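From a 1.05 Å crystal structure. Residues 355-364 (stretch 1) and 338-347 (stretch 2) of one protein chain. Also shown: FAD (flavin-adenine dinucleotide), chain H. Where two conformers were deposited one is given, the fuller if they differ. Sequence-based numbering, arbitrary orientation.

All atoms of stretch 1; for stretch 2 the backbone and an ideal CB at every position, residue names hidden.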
# COMPACT_ATOMS: atom_id res chain seq x y z
N TYR A 355 -20.05 5.42 -2.31
CA TYR A 355 -19.21 6.03 -1.32
C TYR A 355 -17.79 5.56 -1.53
O TYR A 355 -17.53 4.59 -2.24
CB TYR A 355 -19.69 5.64 0.09
CG TYR A 355 -21.09 6.15 0.36
CD1 TYR A 355 -22.21 5.44 -0.07
CD2 TYR A 355 -21.28 7.35 1.02
CE1 TYR A 355 -23.48 5.94 0.12
CE2 TYR A 355 -22.57 7.86 1.20
CZ TYR A 355 -23.65 7.15 0.75
OH TYR A 355 -24.92 7.66 0.94
N VAL A 356 -16.87 6.22 -0.85
CA VAL A 356 -15.47 5.85 -0.81
C VAL A 356 -14.95 5.90 0.61
O VAL A 356 -15.39 6.70 1.42
CB VAL A 356 -14.60 6.75 -1.71
CG1 VAL A 356 -14.76 6.38 -3.16
CG2 VAL A 356 -14.89 8.24 -1.49
N VAL A 357 -13.97 5.03 0.90
CA VAL A 357 -13.21 5.02 2.13
C VAL A 357 -11.77 4.72 1.78
O VAL A 357 -11.47 4.18 0.73
CB VAL A 357 -13.73 3.96 3.16
CG1 VAL A 357 -15.15 4.34 3.62
CG2 VAL A 357 -13.70 2.59 2.55
N GLY A 358 -10.88 5.02 2.71
CA GLY A 358 -9.49 4.62 2.58
C GLY A 358 -8.70 5.50 1.63
O GLY A 358 -9.04 6.64 1.35
N TRP A 359 -7.62 4.93 1.14
CA TRP A 359 -6.72 5.66 0.26
C TRP A 359 -7.34 6.18 -1.03
O TRP A 359 -6.88 7.18 -1.53
CB TRP A 359 -5.48 4.80 -0.00
CG TRP A 359 -4.54 4.75 1.17
CD1 TRP A 359 -4.77 5.20 2.42
CD2 TRP A 359 -3.20 4.28 1.14
NE1 TRP A 359 -3.64 5.05 3.19
CE2 TRP A 359 -2.66 4.51 2.42
CE3 TRP A 359 -2.38 3.73 0.15
CZ2 TRP A 359 -1.34 4.21 2.71
CZ3 TRP A 359 -1.05 3.45 0.46
CH2 TRP A 359 -0.56 3.71 1.73
N ILE A 360 -8.37 5.52 -1.56
CA ILE A 360 -8.99 6.05 -2.75
C ILE A 360 -9.77 7.35 -2.45
O ILE A 360 -10.01 8.14 -3.35
CB ILE A 360 -9.88 4.99 -3.44
CG1 ILE A 360 -10.17 5.41 -4.90
CG2 ILE A 360 -11.18 4.74 -2.69
CD1 ILE A 360 -8.96 5.52 -5.84
N LYS A 361 -10.18 7.52 -1.20
CA LYS A 361 -10.88 8.72 -0.71
C LYS A 361 -9.91 9.83 -0.32
O LYS A 361 -10.12 10.99 -0.69
CB LYS A 361 -11.74 8.36 0.51
CG LYS A 361 -12.44 9.55 1.26
CD LYS A 361 -13.13 9.00 2.54
CE LYS A 361 -13.77 10.08 3.41
NZ LYS A 361 -14.33 9.49 4.67
N ARG A 362 -8.90 9.46 0.48
CA ARG A 362 -8.03 10.40 1.19
C ARG A 362 -6.68 10.60 0.57
O ARG A 362 -5.95 11.49 1.00
CB ARG A 362 -7.71 9.82 2.58
CG ARG A 362 -8.84 9.60 3.47
CD ARG A 362 -8.41 9.44 4.88
NE ARG A 362 -7.84 8.10 5.04
CZ ARG A 362 -6.61 7.84 5.46
NH1 ARG A 362 -5.80 8.82 5.81
NH2 ARG A 362 -6.17 6.59 5.53
N GLY A 363 -6.32 9.79 -0.39
CA GLY A 363 -4.96 9.75 -0.88
C GLY A 363 -4.15 8.73 -0.10
O GLY A 363 -4.56 8.28 0.96
N PRO A 364 -2.99 8.41 -0.63
CA PRO A 364 -2.24 7.26 -0.15
C PRO A 364 -1.33 7.53 1.00
O PRO A 364 -0.10 7.32 0.88
CB PRO A 364 -1.45 6.85 -1.37
CG PRO A 364 -1.15 8.15 -2.04
CD PRO A 364 -2.41 8.96 -1.87
N UNK A 338 -4.78 14.02 -8.20
CA UNK A 338 -4.61 13.41 -6.89
C UNK A 338 -4.71 11.89 -6.93
O UNK A 338 -4.34 11.23 -5.96
CB UNK A 338 -5.65 13.97 -5.92
N UNK A 339 -5.28 11.34 -7.99
CA UNK A 339 -5.56 9.92 -8.03
C UNK A 339 -6.57 9.44 -6.99
O UNK A 339 -6.48 8.31 -6.49
CB UNK A 339 -4.25 9.15 -7.85
N UNK A 340 -7.54 10.31 -6.69
CA UNK A 340 -8.63 9.99 -5.78
C UNK A 340 -9.97 10.17 -6.47
O UNK A 340 -10.07 10.80 -7.49
CB UNK A 340 -8.56 10.86 -4.52
N UNK A 341 -10.99 9.58 -5.88
CA UNK A 341 -12.37 9.77 -6.30
C UNK A 341 -12.98 10.95 -5.54
O UNK A 341 -12.99 10.98 -4.33
CB UNK A 341 -13.19 8.50 -6.07
N UNK A 342 -13.48 11.96 -6.24
CA UNK A 342 -14.01 13.14 -5.56
C UNK A 342 -15.26 12.77 -4.78
O UNK A 342 -16.08 11.96 -5.26
CB UNK A 342 -14.32 14.26 -6.56
N UNK A 343 -15.35 13.31 -3.58
CA UNK A 343 -16.44 12.94 -2.67
C UNK A 343 -16.69 14.06 -1.63
O UNK A 343 -15.97 15.02 -1.64
CB UNK A 343 -16.11 11.62 -1.96
N UNK A 344 -17.72 13.92 -0.78
CA UNK A 344 -18.05 14.86 0.31
C UNK A 344 -18.48 14.00 1.48
O UNK A 344 -19.48 13.32 1.40
CB UNK A 344 -19.14 15.86 -0.09
N UNK A 345 -17.68 14.00 2.53
CA UNK A 345 -18.00 13.16 3.67
C UNK A 345 -18.06 11.68 3.33
O UNK A 345 -18.72 10.88 4.00
CB UNK A 345 -19.34 13.60 4.27
N UNK A 346 -17.34 11.30 2.28
CA UNK A 346 -17.33 9.93 1.85
C UNK A 346 -18.31 9.61 0.73
O UNK A 346 -18.19 8.53 0.15
CB UNK A 346 -17.62 9.03 3.05
N UNK A 347 -19.30 10.46 0.45
CA UNK A 347 -20.19 10.19 -0.69
C UNK A 347 -19.54 10.67 -1.96
O UNK A 347 -19.06 11.80 -2.05
CB UNK A 347 -21.55 10.86 -0.51
PA FAD H . -5.73 -1.36 0.43
O1A FAD H . -4.84 -1.10 -0.72
O2A FAD H . -5.18 -1.96 1.67
O5B FAD H . -6.93 -2.30 -0.05
C5B FAD H . -7.55 -2.08 -1.32
C4B FAD H . -8.18 -3.41 -1.73
O4B FAD H . -9.04 -3.14 -2.83
C3B FAD H . -7.17 -4.46 -2.19
O3B FAD H . -7.39 -5.72 -1.59
C2B FAD H . -7.37 -4.48 -3.69
O2B FAD H . -7.00 -5.67 -4.34
C1B FAD H . -8.87 -4.16 -3.80
N9A FAD H . -9.29 -3.63 -5.09
C8A FAD H . -8.69 -2.62 -5.79
N7A FAD H . -9.31 -2.36 -6.93
C5A FAD H . -10.35 -3.28 -6.98
C6A FAD H . -11.34 -3.50 -7.94
N6A FAD H . -11.48 -2.78 -9.04
N1A FAD H . -12.23 -4.49 -7.68
C2A FAD H . -12.13 -5.20 -6.52
N3A FAD H . -11.21 -5.04 -5.56
C4A FAD H . -10.34 -4.06 -5.83
N1 FAD H . 0.48 0.71 7.65
C2 FAD H . 0.80 0.34 8.92
O2 FAD H . 0.08 0.63 9.86
N3 FAD H . 1.98 -0.35 9.14
C4 FAD H . 2.82 -0.77 8.15
O4 FAD H . 3.85 -1.42 8.41
C4X FAD H . 2.45 -0.43 6.84
N5 FAD H . 3.23 -0.83 5.77
C5X FAD H . 2.88 -0.46 4.50
C6 FAD H . 3.67 -0.84 3.44
C7 FAD H . 3.41 -0.43 2.14
C7M FAD H . 4.28 -0.88 1.01
C8 FAD H . 2.28 0.37 1.92
C8M FAD H . 1.95 0.87 0.54
C9 FAD H . 1.46 0.74 2.98
C9A FAD H . 1.74 0.34 4.28
N10 FAD H . 0.95 0.72 5.36
C10 FAD H . 1.28 0.32 6.63
C1' FAD H . -0.30 1.51 5.18
C2' FAD H . -1.51 0.61 4.94
O2' FAD H . -1.15 -0.36 3.98
C3' FAD H . -2.69 1.45 4.43
O3' FAD H . -3.09 2.41 5.40
C4' FAD H . -3.98 0.67 4.16
O4' FAD H . -3.71 -0.64 3.66
C5' FAD H . -4.87 1.43 3.17
O5' FAD H . -6.11 0.72 3.16
P FAD H . -7.16 0.74 1.97
O1P FAD H . -8.27 -0.11 2.45
O2P FAD H . -7.49 2.13 1.51
O3P FAD H . -6.43 0.08 0.73

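Position 338 lies beyond the reach of stretch 1: nothing there comes within 5.5 Å of its ideal CB, so many residues would do. The deposited residue is Ser 338, whose OG accepts a weak hydrogen bond from the backbone N of 340 (3.3 Å), a small local brace for the loop.

Position 339 also has no neighbour from stretch 1 near its CB, but its phi/psi of 64/34 favours glycine, with asparagine a plausible alternative. It is Gly 339. A water lies 2.8 Å from Gly 339 O and 2.8 Å from Trp 359 O, within hydrogen-bonding reach of both backbones.

At 340 the CB points sideways, 3.3 Å from Ile 360 O and 4.8 Å from Gly 363 N, alongside the end of the helix. The extended backbone and close quarters suit a compact, perhaps beta-branched side chain: valine, threonine or serine. Thr 340 has chi1 in p. Its CG2 lies 3.6 Å from Gly 363 N, while OG1 meets a water at 2.8 Å; that water donates to Lys 361 O at 3.1 Å. The methyl packs on the helix terminus and the hydroxyl reaches its carbonyl through solvent.

At 341 the backbone N donates to Ile 360 O (3.1 Å, 163°), whatever the side chain. The CB points toward stretch 1, 3.9 Å from Val 356 CG1, with the aliphatic chain of Ile 360 nearby. Leucine, isoleucine, valine or methionine would suit this apolar setting. Ile 341 extends CD1 to 3.8 Å from Val 356 CG1 and 3.7 Å from Ile 360 CG1, joining strand and helix.

Position 342 points away, and its phi of -67° is compatible with proline among many others; it is Pro 342.

Position 343 points toward stretch 1, its CB 3.6 Å from Val 356 CG2 and 5.3 Å from Lys 361 CG. A small apolar residue or a short polar one could fit. Asn 343 packs its CB 3.6 Å from Val 356 CG2, and its amide serves its own stretch: Asn 343 ND2 donates to Ile 341 O (3.0 Å). Asn 343 OD1 accepts from the backbone N of 346 (3.1 Å). ND2 also donates to a water (3.0 Å) that in turn donates to Lys 361 O (3.3 Å).

Position 344 points away into space free of stretch 1, on an extended backbone that suits beta-branched residues; it is Val 344, which opens a type I' turn.

The next two positions have positive phi. At 345 (60/26) glycine or asparagine is favoured, and Gly 345 is found. At 346 (96/-16) a CB would be jammed against the preceding carbonyl O, so glycine is called for. Gly 346 O accepts from Val 356 N (2.8 Å, 158°).

At 347, bridged to Tyr 355, the CB lies 3.6 Å from Tyr 355 CE2, so a long chain with aliphatic methylenes could lie along the ring. Arg 347 places CG 4.3 Å from the centroid of the Tyr 355 ring, an off-centre CH-pi contact.

Stretch 2, residues 338-347: SGTIPNVGGR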
# COMPACT_ATOMS: atom_id res chain seq x y z
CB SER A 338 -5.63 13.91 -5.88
OG SER A 338 -6.94 13.51 -6.22
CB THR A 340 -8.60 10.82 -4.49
OG1 THR A 340 -8.84 12.20 -4.79
CG2 THR A 340 -7.28 10.73 -3.77
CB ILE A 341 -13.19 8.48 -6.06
CG1 ILE A 341 -12.67 7.36 -6.94
CG2 ILE A 341 -14.66 8.75 -6.34
CD1 ILE A 341 -13.31 6.00 -6.68
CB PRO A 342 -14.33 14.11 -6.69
CG PRO A 342 -14.65 13.23 -7.81
CD PRO A 342 -13.61 12.05 -7.69
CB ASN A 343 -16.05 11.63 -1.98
CG ASN A 343 -14.91 11.83 -1.03
OD1 ASN A 343 -15.13 11.99 0.18
ND2 ASN A 343 -13.66 11.77 -1.55
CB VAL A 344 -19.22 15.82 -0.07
CG1 VAL A 344 -19.56 16.75 1.09
CG2 VAL A 344 -18.91 16.61 -1.29
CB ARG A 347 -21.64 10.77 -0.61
CG ARG A 347 -22.62 10.24 -1.76
CD ARG A 347 -24.09 10.76 -1.64
NE ARG A 347 -24.08 12.20 -1.47
CZ ARG A 347 -23.81 13.07 -2.43
NH1 ARG A 347 -23.57 12.70 -3.69
NH2 ARG A 347 -23.74 14.36 -2.12
O HOH W 1 -5.54 7.32 -4.03
O HOH W 2 -10.76 13.07 -2.95
O HOH W 3 -12.10 13.30 0.46
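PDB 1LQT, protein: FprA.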